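Local coordinates for protein FOKI restriction endonuclease (Planomicrobium okeanokoites, PDB 2FOK) that cleaves double-stranded DNA as a type IIS restriction endonuclease, pairing a DNA-recognition region with a separate metal-dependent cleavage domain, at residues A[21-26]-A[90-95]; A[46-51]-A[83-88]; A[163-168]-A[178-183]; A[184-189]-A[352-357]; A[214-219]-A[258-263]. All blocks are in the same frame, centred on the assembly; numbering follows the deposited sequence.

Contact 1 of 5, residues A[21-26]-A[90-95]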
# COMPACT_ATOMS: atom_id res chain seq x y z
N LYS A 21 -21.72 2.72 13.13
CA LYS A 21 -22.94 2.14 13.66
C LYS A 21 -24.17 2.65 12.91
O LYS A 21 -24.99 1.85 12.45
CB LYS A 21 -23.07 2.44 15.15
CG LYS A 21 -23.69 1.28 15.96
CD LYS A 21 -24.16 1.71 17.36
CE LYS A 21 -24.60 0.51 18.18
NZ LYS A 21 -24.52 0.79 19.64
N ARG A 22 -24.30 3.96 12.80
CA ARG A 22 -25.42 4.58 12.10
C ARG A 22 -25.55 3.98 10.70
O ARG A 22 -26.64 3.69 10.24
CB ARG A 22 -25.21 6.09 11.99
CG ARG A 22 -25.52 6.89 13.26
CD ARG A 22 -25.33 8.39 13.01
NE ARG A 22 -26.20 8.89 11.94
CZ ARG A 22 -27.36 9.49 12.16
NH1 ARG A 22 -27.80 9.68 13.39
NH2 ARG A 22 -28.12 9.87 11.13
N VAL A 23 -24.41 3.82 10.03
CA VAL A 23 -24.40 3.26 8.69
C VAL A 23 -25.00 1.86 8.71
O VAL A 23 -25.71 1.47 7.78
CB VAL A 23 -22.95 3.17 8.12
CG1 VAL A 23 -22.95 2.38 6.81
CG2 VAL A 23 -22.39 4.59 7.91
N VAL A 24 -24.72 1.11 9.77
CA VAL A 24 -25.22 -0.24 9.95
C VAL A 24 -26.70 -0.28 10.32
O VAL A 24 -27.46 -1.10 9.83
CB VAL A 24 -24.43 -0.98 11.05
CG1 VAL A 24 -24.93 -2.41 11.21
CG2 VAL A 24 -22.94 -0.96 10.72
N GLN A 25 -27.10 0.62 11.21
CA GLN A 25 -28.48 0.71 11.69
C GLN A 25 -29.46 1.12 10.61
O GLN A 25 -30.66 1.28 10.88
CB GLN A 25 -28.56 1.71 12.84
CG GLN A 25 -27.78 1.24 14.05
CD GLN A 25 -27.67 2.30 15.11
OE1 GLN A 25 -27.67 3.49 14.81
NE2 GLN A 25 -27.57 1.88 16.37
N VAL A 26 -28.97 1.28 9.39
CA VAL A 26 -29.79 1.69 8.26
C VAL A 26 -30.26 0.47 7.48
O VAL A 26 -31.21 0.54 6.70
CB VAL A 26 -28.97 2.68 7.37
CG1 VAL A 26 -29.15 2.37 5.90
CG2 VAL A 26 -29.38 4.11 7.70
N ALA A 90 -26.69 10.80 3.11
CA ALA A 90 -27.67 11.47 3.96
C ALA A 90 -27.75 11.05 5.43
O ALA A 90 -28.28 11.80 6.26
CB ALA A 90 -29.06 11.36 3.33
N THR A 91 -27.26 9.86 5.78
CA THR A 91 -27.35 9.45 7.18
C THR A 91 -26.16 9.94 7.99
O THR A 91 -26.16 9.86 9.23
CB THR A 91 -27.48 7.90 7.34
OG1 THR A 91 -26.23 7.34 7.74
CG2 THR A 91 -27.93 7.26 6.05
N ILE A 92 -25.16 10.46 7.30
CA ILE A 92 -23.97 10.97 7.97
C ILE A 92 -23.71 12.43 7.60
O ILE A 92 -23.54 12.76 6.43
CB ILE A 92 -22.72 10.14 7.60
CG1 ILE A 92 -22.83 8.71 8.15
CG2 ILE A 92 -21.46 10.85 8.11
CD1 ILE A 92 -23.31 8.62 9.59
N ALA A 93 -23.67 13.30 8.61
CA ALA A 93 -23.42 14.72 8.41
C ALA A 93 -21.92 14.98 8.31
O ALA A 93 -21.11 14.16 8.74
CB ALA A 93 -24.01 15.53 9.56
N ASP A 94 -21.56 16.14 7.76
CA ASP A 94 -20.16 16.52 7.59
C ASP A 94 -19.48 17.02 8.87
O ASP A 94 -20.11 17.18 9.91
CB ASP A 94 -20.04 17.57 6.49
CG ASP A 94 -21.10 18.65 6.60
OD1 ASP A 94 -21.72 18.77 7.67
OD2 ASP A 94 -21.29 19.39 5.60
N GLN A 95 -18.17 17.27 8.77
CA GLN A 95 -17.38 17.74 9.90
C GLN A 95 -17.32 19.25 10.03
O GLN A 95 -16.32 19.80 10.50
CB GLN A 95 -15.97 17.17 9.81

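Contact 2 of 5, residues A[46-51]-A[83-88]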
# COMPACT_ATOMS: atom_id res chain seq x y z
N VAL A 46 -32.13 15.69 0.32
CA VAL A 46 -32.19 15.19 -1.06
C VAL A 46 -33.26 15.98 -1.81
O VAL A 46 -34.44 15.66 -1.75
CB VAL A 46 -32.52 13.66 -1.09
CG1 VAL A 46 -32.95 13.24 -2.49
CG2 VAL A 46 -31.31 12.85 -0.64
N LYS A 47 -32.82 17.01 -2.52
CA LYS A 47 -33.72 17.88 -3.28
C LYS A 47 -34.34 17.25 -4.53
O LYS A 47 -35.56 17.09 -4.59
CB LYS A 47 -33.00 19.17 -3.64
CG LYS A 47 -32.15 19.73 -2.50
CD LYS A 47 -32.90 19.68 -1.17
CE LYS A 47 -32.90 21.04 -0.51
NZ LYS A 47 -31.59 21.71 -0.69
N GLU A 48 -33.52 16.91 -5.52
CA GLU A 48 -34.03 16.29 -6.75
C GLU A 48 -35.10 15.25 -6.39
O GLU A 48 -34.78 14.14 -5.98
CB GLU A 48 -32.90 15.61 -7.53
CG GLU A 48 -31.49 15.96 -7.08
CD GLU A 48 -30.42 15.17 -7.84
OE1 GLU A 48 -30.78 14.50 -8.83
OE2 GLU A 48 -29.23 15.22 -7.44
N SER A 49 -36.36 15.64 -6.55
CA SER A 49 -37.51 14.79 -6.22
C SER A 49 -37.45 13.32 -6.65
O SER A 49 -37.69 12.43 -5.84
CB SER A 49 -38.78 15.42 -6.79
OG SER A 49 -38.77 15.39 -8.20
N LYS A 50 -37.15 13.07 -7.93
CA LYS A 50 -37.11 11.71 -8.46
C LYS A 50 -36.27 10.72 -7.65
O LYS A 50 -36.76 9.67 -7.27
CB LYS A 50 -36.60 11.73 -9.90
CG LYS A 50 -36.83 10.42 -10.65
CD LYS A 50 -36.45 10.54 -12.12
CE LYS A 50 -35.77 9.28 -12.63
NZ LYS A 50 -34.52 9.63 -13.37
N ILE A 51 -35.01 11.05 -7.40
CA ILE A 51 -34.15 10.15 -6.63
C ILE A 51 -34.64 10.06 -5.19
O ILE A 51 -34.55 9.01 -4.55
CB ILE A 51 -32.69 10.64 -6.61
CG1 ILE A 51 -32.27 11.11 -8.01
CG2 ILE A 51 -31.78 9.52 -6.14
CD1 ILE A 51 -32.56 10.12 -9.12
N PRO A 83 -24.63 17.65 -4.71
CA PRO A 83 -25.81 17.46 -3.88
C PRO A 83 -25.80 16.11 -3.17
O PRO A 83 -24.82 15.37 -3.25
CB PRO A 83 -26.97 17.59 -4.86
CG PRO A 83 -26.35 17.49 -6.25
CD PRO A 83 -24.88 17.26 -6.11
N CYS A 84 -26.89 15.81 -2.45
CA CYS A 84 -27.01 14.53 -1.76
C CYS A 84 -27.47 13.54 -2.82
O CYS A 84 -28.49 13.74 -3.46
CB CYS A 84 -28.03 14.61 -0.63
SG CYS A 84 -27.70 13.57 0.82
N ASP A 85 -26.71 12.46 -3.01
CA ASP A 85 -27.02 11.46 -4.02
C ASP A 85 -27.43 10.09 -3.46
O ASP A 85 -27.80 9.20 -4.23
CB ASP A 85 -25.81 11.29 -4.95
CG ASP A 85 -26.21 10.86 -6.35
OD1 ASP A 85 -26.68 11.71 -7.12
OD2 ASP A 85 -26.05 9.65 -6.67
N ALA A 86 -27.39 9.91 -2.14
CA ALA A 86 -27.72 8.59 -1.61
C ALA A 86 -27.97 8.46 -0.11
O ALA A 86 -27.88 9.43 0.64
CB ALA A 86 -26.65 7.62 -2.04
N ILE A 87 -28.25 7.22 0.29
CA ILE A 87 -28.52 6.87 1.69
C ILE A 87 -27.36 7.16 2.64
O ILE A 87 -27.50 7.94 3.58
CB ILE A 87 -28.89 5.38 1.83
CG1 ILE A 87 -30.09 5.05 0.94
CG2 ILE A 87 -29.19 5.06 3.29
CD1 ILE A 87 -30.40 3.57 0.87
N ILE A 88 -26.21 6.53 2.41
CA ILE A 88 -25.09 6.77 3.31
C ILE A 88 -24.79 8.26 3.39
O ILE A 88 -24.60 8.81 4.47
CB ILE A 88 -23.83 6.00 2.84
CG1 ILE A 88 -24.08 4.48 2.98
CG2 ILE A 88 -22.61 6.42 3.68
CD1 ILE A 88 -22.85 3.61 2.97

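Contact 3 of 5, residues A[163-168]-A[178-183]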
# COMPACT_ATOMS: atom_id res chain seq x y z
N ILE A 163 -5.79 -9.27 12.56
CA ILE A 163 -5.08 -10.40 13.13
C ILE A 163 -3.61 -10.30 12.77
O ILE A 163 -2.74 -10.62 13.57
CB ILE A 163 -5.66 -11.75 12.63
CG1 ILE A 163 -7.09 -11.92 13.16
CG2 ILE A 163 -4.78 -12.91 13.11
CD1 ILE A 163 -7.25 -11.61 14.64
N ARG A 164 -3.32 -9.84 11.55
CA ARG A 164 -1.94 -9.68 11.10
C ARG A 164 -1.24 -8.58 11.88
O ARG A 164 -0.08 -8.73 12.23
CB ARG A 164 -1.88 -9.32 9.61
CG ARG A 164 -0.47 -9.08 9.12
CD ARG A 164 0.45 -10.25 9.49
NE ARG A 164 1.69 -10.25 8.72
CZ ARG A 164 2.62 -11.21 8.80
NH1 ARG A 164 2.46 -12.24 9.60
NH2 ARG A 164 3.73 -11.11 8.07
N ILE A 165 -1.93 -7.48 12.15
CA ILE A 165 -1.31 -6.42 12.93
C ILE A 165 -0.97 -6.97 14.33
O ILE A 165 0.08 -6.65 14.88
CB ILE A 165 -2.23 -5.17 13.05
CG1 ILE A 165 -2.41 -4.51 11.68
CG2 ILE A 165 -1.61 -4.15 14.01
CD1 ILE A 165 -1.22 -3.66 11.21
N LEU A 166 -1.87 -7.79 14.88
CA LEU A 166 -1.67 -8.38 16.21
C LEU A 166 -0.51 -9.37 16.26
O LEU A 166 0.17 -9.49 17.27
CB LEU A 166 -2.94 -9.10 16.66
CG LEU A 166 -4.16 -8.25 17.03
CD1 LEU A 166 -5.16 -9.16 17.74
CD2 LEU A 166 -3.77 -7.06 17.91
N THR A 167 -0.31 -10.09 15.16
CA THR A 167 0.78 -11.05 15.08
C THR A 167 2.12 -10.34 15.05
O THR A 167 3.10 -10.83 15.61
CB THR A 167 0.65 -11.93 13.81
OG1 THR A 167 -0.61 -12.62 13.82
CG2 THR A 167 1.78 -12.96 13.75
N LEU A 168 2.16 -9.18 14.41
CA LEU A 168 3.39 -8.39 14.29
C LEU A 168 3.80 -7.69 15.59
O LEU A 168 4.92 -7.20 15.70
CB LEU A 168 3.24 -7.34 13.19
CG LEU A 168 3.06 -7.89 11.77
CD1 LEU A 168 2.70 -6.78 10.81
CD2 LEU A 168 4.35 -8.55 11.35
N PHE A 178 4.97 2.27 9.59
CA PHE A 178 5.89 1.89 8.52
C PHE A 178 6.49 0.52 8.75
O PHE A 178 6.66 -0.25 7.79
CB PHE A 178 7.04 2.90 8.39
CG PHE A 178 6.59 4.33 8.37
CD1 PHE A 178 6.19 4.92 7.18
CD2 PHE A 178 6.57 5.08 9.54
CE1 PHE A 178 5.78 6.24 7.15
CE2 PHE A 178 6.16 6.41 9.52
CZ PHE A 178 5.76 6.99 8.32
N ASP A 179 6.84 0.23 10.00
CA ASP A 179 7.43 -1.06 10.37
C ASP A 179 6.39 -2.15 10.30
O ASP A 179 6.71 -3.33 10.21
CB ASP A 179 7.96 -1.02 11.80
CG ASP A 179 9.43 -0.71 11.85
OD1 ASP A 179 10.06 -0.71 10.77
OD2 ASP A 179 9.94 -0.47 12.97
N LEU A 180 5.13 -1.73 10.40
CA LEU A 180 4.00 -2.64 10.33
C LEU A 180 3.58 -2.74 8.88
O LEU A 180 3.36 -3.84 8.36
CB LEU A 180 2.86 -2.11 11.19
CG LEU A 180 3.10 -2.29 12.69
CD1 LEU A 180 2.18 -1.37 13.50
CD2 LEU A 180 2.87 -3.74 13.06
N GLY A 181 3.50 -1.60 8.21
CA GLY A 181 3.08 -1.56 6.82
C GLY A 181 3.88 -2.41 5.85
O GLY A 181 3.33 -2.94 4.90
N LYS A 182 5.18 -2.54 6.10
CA LYS A 182 6.05 -3.32 5.24
C LYS A 182 5.74 -4.82 5.25
O LYS A 182 6.16 -5.57 4.36
CB LYS A 182 7.51 -3.09 5.64
CG LYS A 182 7.76 -3.26 7.13
CD LYS A 182 9.23 -3.05 7.45
CE LYS A 182 9.55 -3.62 8.81
NZ LYS A 182 10.60 -4.66 8.72
N ASN A 183 5.00 -5.27 6.26
CA ASN A 183 4.64 -6.67 6.37
C ASN A 183 3.11 -6.83 6.41
O ASN A 183 2.58 -7.78 6.98
CB ASN A 183 5.27 -7.25 7.64
CG ASN A 183 6.77 -7.42 7.52
OD1 ASN A 183 7.26 -8.03 6.57
ND2 ASN A 183 7.51 -6.88 8.47

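Contact 4 of 5, residues A[184-189]-A[352-357]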
# COMPACT_ATOMS: atom_id res chain seq x y z
N LEU A 184 2.43 -5.88 5.77
CA LEU A 184 0.97 -5.85 5.72
C LEU A 184 0.45 -5.89 4.28
O LEU A 184 0.87 -5.11 3.42
CB LEU A 184 0.48 -4.58 6.42
CG LEU A 184 -1.01 -4.27 6.46
CD1 LEU A 184 -1.77 -5.49 6.96
CD2 LEU A 184 -1.26 -3.07 7.37
N GLY A 185 -0.48 -6.80 4.03
CA GLY A 185 -1.04 -6.93 2.70
C GLY A 185 -0.10 -7.59 1.70
O GLY A 185 0.76 -8.40 2.07
N PHE A 186 -0.28 -7.26 0.42
CA PHE A 186 0.55 -7.81 -0.63
C PHE A 186 1.68 -6.82 -0.88
O PHE A 186 1.74 -6.16 -1.92
CB PHE A 186 -0.31 -8.03 -1.88
CG PHE A 186 -1.35 -9.10 -1.69
CD1 PHE A 186 -1.04 -10.44 -1.89
CD2 PHE A 186 -2.63 -8.77 -1.23
CE1 PHE A 186 -1.99 -11.45 -1.62
CE2 PHE A 186 -3.57 -9.77 -0.96
CZ PHE A 186 -3.24 -11.11 -1.15
N SER A 187 2.57 -6.75 0.11
CA SER A 187 3.73 -5.86 0.16
C SER A 187 4.53 -5.57 -1.11
O SER A 187 4.89 -6.47 -1.86
CB SER A 187 4.70 -6.33 1.24
OG SER A 187 4.01 -6.79 2.38
N GLY A 188 4.80 -4.29 -1.31
CA GLY A 188 5.59 -3.86 -2.44
C GLY A 188 4.84 -3.43 -3.67
O GLY A 188 5.25 -2.49 -4.35
N GLU A 189 3.75 -4.12 -3.98
CA GLU A 189 2.98 -3.78 -5.17
C GLU A 189 2.16 -2.53 -4.92
O GLU A 189 2.02 -2.11 -3.77
CB GLU A 189 2.08 -4.94 -5.57
CG GLU A 189 0.96 -5.24 -4.61
CD GLU A 189 0.23 -6.50 -4.97
OE1 GLU A 189 0.90 -7.48 -5.40
OE2 GLU A 189 -1.02 -6.52 -4.83
N ILE A 352 -0.21 -14.70 3.67
CA ILE A 352 0.33 -14.73 5.02
C ILE A 352 0.34 -13.29 5.56
O ILE A 352 -0.10 -13.03 6.68
CB ILE A 352 1.77 -15.32 5.00
CG1 ILE A 352 1.70 -16.81 4.60
CG2 ILE A 352 2.45 -15.16 6.37
CD1 ILE A 352 3.06 -17.49 4.45
N ASN A 353 0.83 -12.36 4.73
CA ASN A 353 0.93 -10.96 5.11
C ASN A 353 -0.40 -10.21 5.32
O ASN A 353 -0.41 -9.04 5.73
CB ASN A 353 1.76 -10.21 4.06
CG ASN A 353 3.25 -10.26 4.35
OD1 ASN A 353 3.70 -10.92 5.29
ND2 ASN A 353 4.03 -9.56 3.53
N THR A 354 -1.52 -10.87 5.05
CA THR A 354 -2.80 -10.20 5.27
C THR A 354 -3.59 -10.79 6.44
O THR A 354 -4.68 -10.31 6.74
CB THR A 354 -3.65 -10.16 3.96
OG1 THR A 354 -5.04 -10.00 4.27
CG2 THR A 354 -3.45 -11.40 3.16
N GLY A 355 -3.03 -11.80 7.10
CA GLY A 355 -3.71 -12.37 8.25
C GLY A 355 -4.05 -13.86 8.28
O GLY A 355 -4.56 -14.35 9.29
N ILE A 356 -3.77 -14.57 7.19
CA ILE A 356 -4.06 -15.99 7.10
C ILE A 356 -2.82 -16.80 7.48
O ILE A 356 -1.71 -16.47 7.06
CB ILE A 356 -4.52 -16.36 5.66
CG1 ILE A 356 -5.73 -15.49 5.27
CG2 ILE A 356 -4.89 -17.84 5.58
CD1 ILE A 356 -5.55 -14.74 3.97
N PHE A 357 -3.00 -17.84 8.29
CA PHE A 357 -1.88 -18.66 8.74
C PHE A 357 -1.55 -19.85 7.85
O PHE A 357 -2.31 -20.81 7.77
CB PHE A 357 -2.14 -19.18 10.16
CG PHE A 357 -2.37 -18.09 11.17
CD1 PHE A 357 -1.32 -17.28 11.58
CD2 PHE A 357 -3.63 -17.88 11.70
CE1 PHE A 357 -1.53 -16.26 12.51
CE2 PHE A 357 -3.85 -16.86 12.63
CZ PHE A 357 -2.80 -16.05 13.04

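Contact 5 of 5, residues A[214-219]-A[258-263]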
# COMPACT_ATOMS: atom_id res chain seq x y z
N GLU A 214 3.30 17.50 9.03
CA GLU A 214 2.74 16.94 7.81
C GLU A 214 3.52 15.72 7.35
O GLU A 214 2.95 14.79 6.79
CB GLU A 214 2.74 17.99 6.69
CG GLU A 214 2.46 17.44 5.31
CD GLU A 214 0.97 17.36 5.00
OE1 GLU A 214 0.16 17.83 5.83
OE2 GLU A 214 0.61 16.83 3.93
N ILE A 215 4.84 15.74 7.59
CA ILE A 215 5.72 14.64 7.21
C ILE A 215 5.59 13.47 8.17
O ILE A 215 5.64 12.30 7.77
CB ILE A 215 7.21 15.08 7.19
CG1 ILE A 215 7.46 16.02 6.01
CG2 ILE A 215 8.14 13.86 7.13
CD1 ILE A 215 8.92 16.47 5.86
N ARG A 216 5.41 13.79 9.45
CA ARG A 216 5.28 12.78 10.49
C ARG A 216 3.97 12.01 10.44
O ARG A 216 3.88 10.89 10.97
CB ARG A 216 5.42 13.43 11.87
CG ARG A 216 5.40 12.44 13.03
CD ARG A 216 5.95 13.07 14.30
NE ARG A 216 5.38 14.40 14.52
CZ ARG A 216 6.09 15.50 14.76
NH1 ARG A 216 7.42 15.45 14.80
NH2 ARG A 216 5.47 16.65 14.95
N ASN A 217 2.95 12.59 9.80
CA ASN A 217 1.65 11.96 9.74
C ASN A 217 1.00 11.79 8.37
O ASN A 217 0.13 10.94 8.22
CB ASN A 217 0.67 12.73 10.64
CG ASN A 217 1.18 12.88 12.07
OD1 ASN A 217 1.40 11.89 12.76
ND2 ASN A 217 1.37 14.12 12.51
N ASN A 218 1.40 12.58 7.37
CA ASN A 218 0.79 12.47 6.04
C ASN A 218 1.70 11.90 4.97
O ASN A 218 1.29 11.78 3.82
CB ASN A 218 0.28 13.83 5.56
CG ASN A 218 -1.21 13.98 5.72
OD1 ASN A 218 -2.00 13.39 4.96
ND2 ASN A 218 -1.62 14.77 6.71
N TRP A 219 2.92 11.56 5.36
CA TRP A 219 3.92 10.98 4.45
C TRP A 219 3.79 9.49 4.70
O TRP A 219 4.30 8.98 5.69
CB TRP A 219 5.33 11.40 4.87
CG TRP A 219 6.15 12.13 3.85
CD1 TRP A 219 7.33 11.70 3.28
CD2 TRP A 219 5.96 13.47 3.39
NE1 TRP A 219 7.87 12.69 2.51
CE2 TRP A 219 7.06 13.79 2.56
CE3 TRP A 219 4.97 14.43 3.61
CZ2 TRP A 219 7.19 15.03 1.94
CZ3 TRP A 219 5.10 15.66 3.00
CH2 TRP A 219 6.20 15.95 2.17
N LYS A 258 16.51 15.02 17.41
CA LYS A 258 15.67 14.00 18.00
C LYS A 258 14.34 14.06 17.28
O LYS A 258 13.88 15.14 16.91
CB LYS A 258 15.48 14.26 19.50
CG LYS A 258 15.96 13.12 20.38
CD LYS A 258 14.83 12.14 20.69
CE LYS A 258 15.01 11.51 22.07
NZ LYS A 258 16.18 10.58 22.13
N GLU A 259 13.73 12.90 17.07
CA GLU A 259 12.45 12.84 16.38
C GLU A 259 11.58 11.76 16.99
O GLU A 259 12.06 10.88 17.69
CB GLU A 259 12.67 12.56 14.88
CG GLU A 259 13.61 13.56 14.19
CD GLU A 259 13.04 14.97 14.14
OE1 GLU A 259 11.80 15.12 14.09
OE2 GLU A 259 13.83 15.94 14.16
N PHE A 260 10.28 11.85 16.72
CA PHE A 260 9.31 10.89 17.23
C PHE A 260 8.21 10.65 16.21
O PHE A 260 7.92 11.52 15.38
CB PHE A 260 8.68 11.40 18.53
CG PHE A 260 7.70 12.54 18.33
CD1 PHE A 260 8.15 13.85 18.21
CD2 PHE A 260 6.33 12.29 18.26
CE1 PHE A 260 7.24 14.91 18.03
CE2 PHE A 260 5.42 13.33 18.08
CZ PHE A 260 5.87 14.64 17.97
N ILE A 261 7.62 9.46 16.26
CA ILE A 261 6.52 9.07 15.38
C ILE A 261 5.34 8.75 16.30
O ILE A 261 5.42 7.85 17.13
CB ILE A 261 6.87 7.82 14.54
CG1 ILE A 261 7.93 8.16 13.48
CG2 ILE A 261 5.62 7.27 13.89
CD1 ILE A 261 7.58 9.35 12.63
N SER A 262 4.24 9.50 16.15
CA SER A 262 3.07 9.28 16.99
C SER A 262 2.23 8.08 16.60
O SER A 262 1.48 7.54 17.42
CB SER A 262 2.21 10.54 16.99
OG SER A 262 2.94 11.63 16.47
N HIS A 263 2.34 7.65 15.35
CA HIS A 263 1.58 6.50 14.87
C HIS A 263 2.38 5.23 15.11
O HIS A 263 2.85 4.58 14.18
CB HIS A 263 1.26 6.65 13.38
CG HIS A 263 0.29 7.76 13.09
ND1 HIS A 263 0.32 8.47 11.90
CD2 HIS A 263 -0.70 8.29 13.83
CE1 HIS A 263 -0.63 9.39 11.93
NE2 HIS A 263 -1.26 9.31 13.08
O HOH W 1 3.14 9.92 13.87

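Contact 1 of 5, residues A[21-26]-A[90-95]
Arg22 carries the polar half of this contact, reaching from helix 17-24 to the end of helix 87-91. Two of its hydrogen bonds converge on one atom: NE lies 2.9 Å and NH2 2.7 Å from the backbone O of Thr91, a side-on grip in which the oxygen is tilted about 17° from the guanidinium plane. A bend at chi3 (60°) turns the guanidinium side-on to this carbonyl, which belongs to the last turn of the helix. The apolar contacts flank the grip. Ile92, the first residue to leave helical geometry, runs past the arginine in the opposite direction and places CD1 3.7 Å from Arg22 NE, while its CG1 meets Val23 CG2 at 4.2 Å. Val26 CG2 touches Thr91 CG2 at 3.8 Å. An alanine in place of Arg22 would probably leave the Thr91 carbonyl without these two donors and Ile92 CD1 with less cover. In the first helix-turn-helix-related recognition subdomain, the contact packs beside helix 32-45: Glu36 forms a salt bridge with Arg22 NH2, and Val37 touches both Val26 and Thr91. Earlier on helix 87-91, Ile88 touches Val23 and Ile87 touches Val26.

Contact 2 of 5, residues A[46-51]-A[83-88]
Val46 and Cys84 form the close-packed part of this contact, which joins two connections in the first recognition subdomain of FokI, a helix-turn-helix-related unit: the short link between helices 32-45 and 49-60, and the approach to helix 87-91. The CG2 branch of Val46 does the touching, 3.7 Å from Cys84 CB and 4.0 Å from Cys84 SG. With CG1 anti to the backbone N (chi1 165°), CG2 is the branch turned anti to the carbonyl carbon and laid against the cysteine. Both residues are buried, and their backbones come close as well, with 5.3 Å between the CA atoms of Val46 and Cys84. Tyr101 and Ala90 also pack on Cys84.

Toward solvent the contact is looser and has no direct hydrogen bond across it. Glu48, at the N-cap position of helix 49-60, is extended beyond CG and crosses exposed Pro83 obliquely, OE2 reaching the proline ring carbons. Its carboxylate also comes near that of Asp85, with no positive group of either segment between them, an arrangement that is probably mildly unfavourable. Asp85 has a weak, long ion pair with Lys69 through OD2, which may offset part of that charge. Ile51, in the first turn of its helix, brings its CG2 methyl only distantly toward the backbone O of Asp85. At the exposed edge, Glu48 OE2 rests 3.9 Å from Pro83 CG and 4.4 Å from Asp85 OD1.

Contact 3 of 5, residues A[163-168]-A[178-183]
Leu180 meets helix 160-169 through its CD2 methyl, which packs 3.6 Å from Leu168 CB and 3.8 Å from Leu168 CD1. The two leucines slide past each other in opposite directions, so the contact runs alongside their chains. Deeper in the protein, Leu180 CB faces Ile165 CD1 at a looser 4.4 Å, and Ile165 continues onto Ile230 and Leu234 of helix 222-236. These helices belong to the second recognition subdomain, a member of the helix-turn-helix clan; here helix 160-169 is joined to the short helix 177-181 by a connection that includes strand 175-176, and the two helices pack through their leucines.

Farther along, Asn183 touches the first helix with both side chain and backbone. Its CB lies 4.0 Å from Leu168 CD2, while its carbonyl O accepts a hydrogen bond from Arg164 NE at 3.1 Å. That bond is nearly straight (168° at the hydrogen), and the oxygen lies in the guanidinium plane. Arg164 gets there by setting CG anti to its own backbone N (chi1 177°) and then bending at chi2 (52°), which swings the guanidinium toward the end of the neighbouring segment. The Asn183 amide is turned almost perpendicular to the guanidinium. Leu168 CD2, one turn along the same helix as Arg164, covers one guanidinium face, 4.0 Å above its centre.

Contact 4 of 5, residues A[184-189]-A[352-357]
A Schellman motif closing helix 341-352 of the D3 domain meets the loop that follows helix 177-181 in the second recognition subdomain, so this buried contact joins the second recognition subdomain to the D3 domain, both of the helix-turn-helix clan. Asn353 and Thr354 occupy the middle of a type I turn from Ile352 to Gly355, and Gly355 has the positive phi of the motif. Their backbone passes close to Gly185, whose CA is 4.5 Å from that of Thr354.

The main polar link is from backbone to backbone: Gly185 N donates to Asn353 O at 2.8 Å. The donor stands well above the carbonyl plane, 56° out of it. The same oxygen receives a CA-H contact from Leu184, with its CA 3.5 Å away, and thus faces two consecutive residues of the loop. Leu184 turns its side chain toward helices 160-169 and 222-236, where it packs on Ile165, Tyr226 and Ala227; its CD1 also comes within 4.0 Å of Asn353 O.

Phe186 begins a type II turn ending at Glu189. The tip of its ring approaches the Thr354 methyl obliquely, with CZ 4.3 Å from Thr354 CG2, while Trp10, Met295 and Pro161 also touch the threonine side chain. Farther round the loop, Ser187 sets OG anti to its carbonyl carbon (chi1 -39°), bringing the hydroxyl to the asparagine amide. This OG also bonds with Lys182 O, and it accepts a weak, bent hydrogen bond from Asn353 ND2 at 3.0 Å.

Contact 5 of 5, residues A[214-219]-A[258-263]
Arg216 buries the most surface here, laying its guanidinium flat on the ring of Phe260 from strand 258-267. The two planes are 17° apart with centres separated by 4.0 Å, and Phe260 CZ lies 3.3 Å from Arg216 CZ beneath the centre of the group. A bend at chi3 (46°), after an extended start to the chain, folds the guanidinium over the aromatic face. CG meets Ile261 CD1 at 3.8 Å. Lys244 of the neighbouring strand 240-248 makes a cation-pi interaction with the same ring. A serine in place of Arg216 would probably uncover this ring face and take the nearby positive charge from Glu259, whose OE1 is 4.4 Å from Arg216 NH1, beyond salt-bridge range.

Within the helix-turn-helix-related second recognition subdomain, the contact sets the end of helix 209-218 beside the middle strand of a three-stranded antiparallel sheet. The short helix and strand segments run roughly in the same direction, 29° apart.

Asn217 and His263 make the second area of contact. Asn217 OD1 stands over one face of the imidazole, toward its rim, 3.3 Å from His263 CE1, and the two side chains cross at about a right angle. A water links the segments: it donates to Asn217 OD1 at 2.9 Å, accepts from His263 N at 2.8 Å, and is hydrogen-bonded to Ser262 OG.

Two clusters emerge, both in the recognition part of the chain. Contacts 1 and 2 share helix 87-91 in the first subdomain; their centres are 15 Å apart, and contact 2 falls between the two segments of contact 1 in sequence. The second cluster follows along the chain. Contacts 3 and 4 have centres only 9 Å apart and touch directly, linking the second subdomain's interior to the D3 domain. Contact 5, between the segments of contact 4 in sequence, lies 18 Å from contact 3 by centres, touching it through Phe178 and Trp219. The centres of contacts in different clusters lie at least 30 Å apart. Packing within subdomains is complemented by contact 4, which joins subdomain 2 to D3.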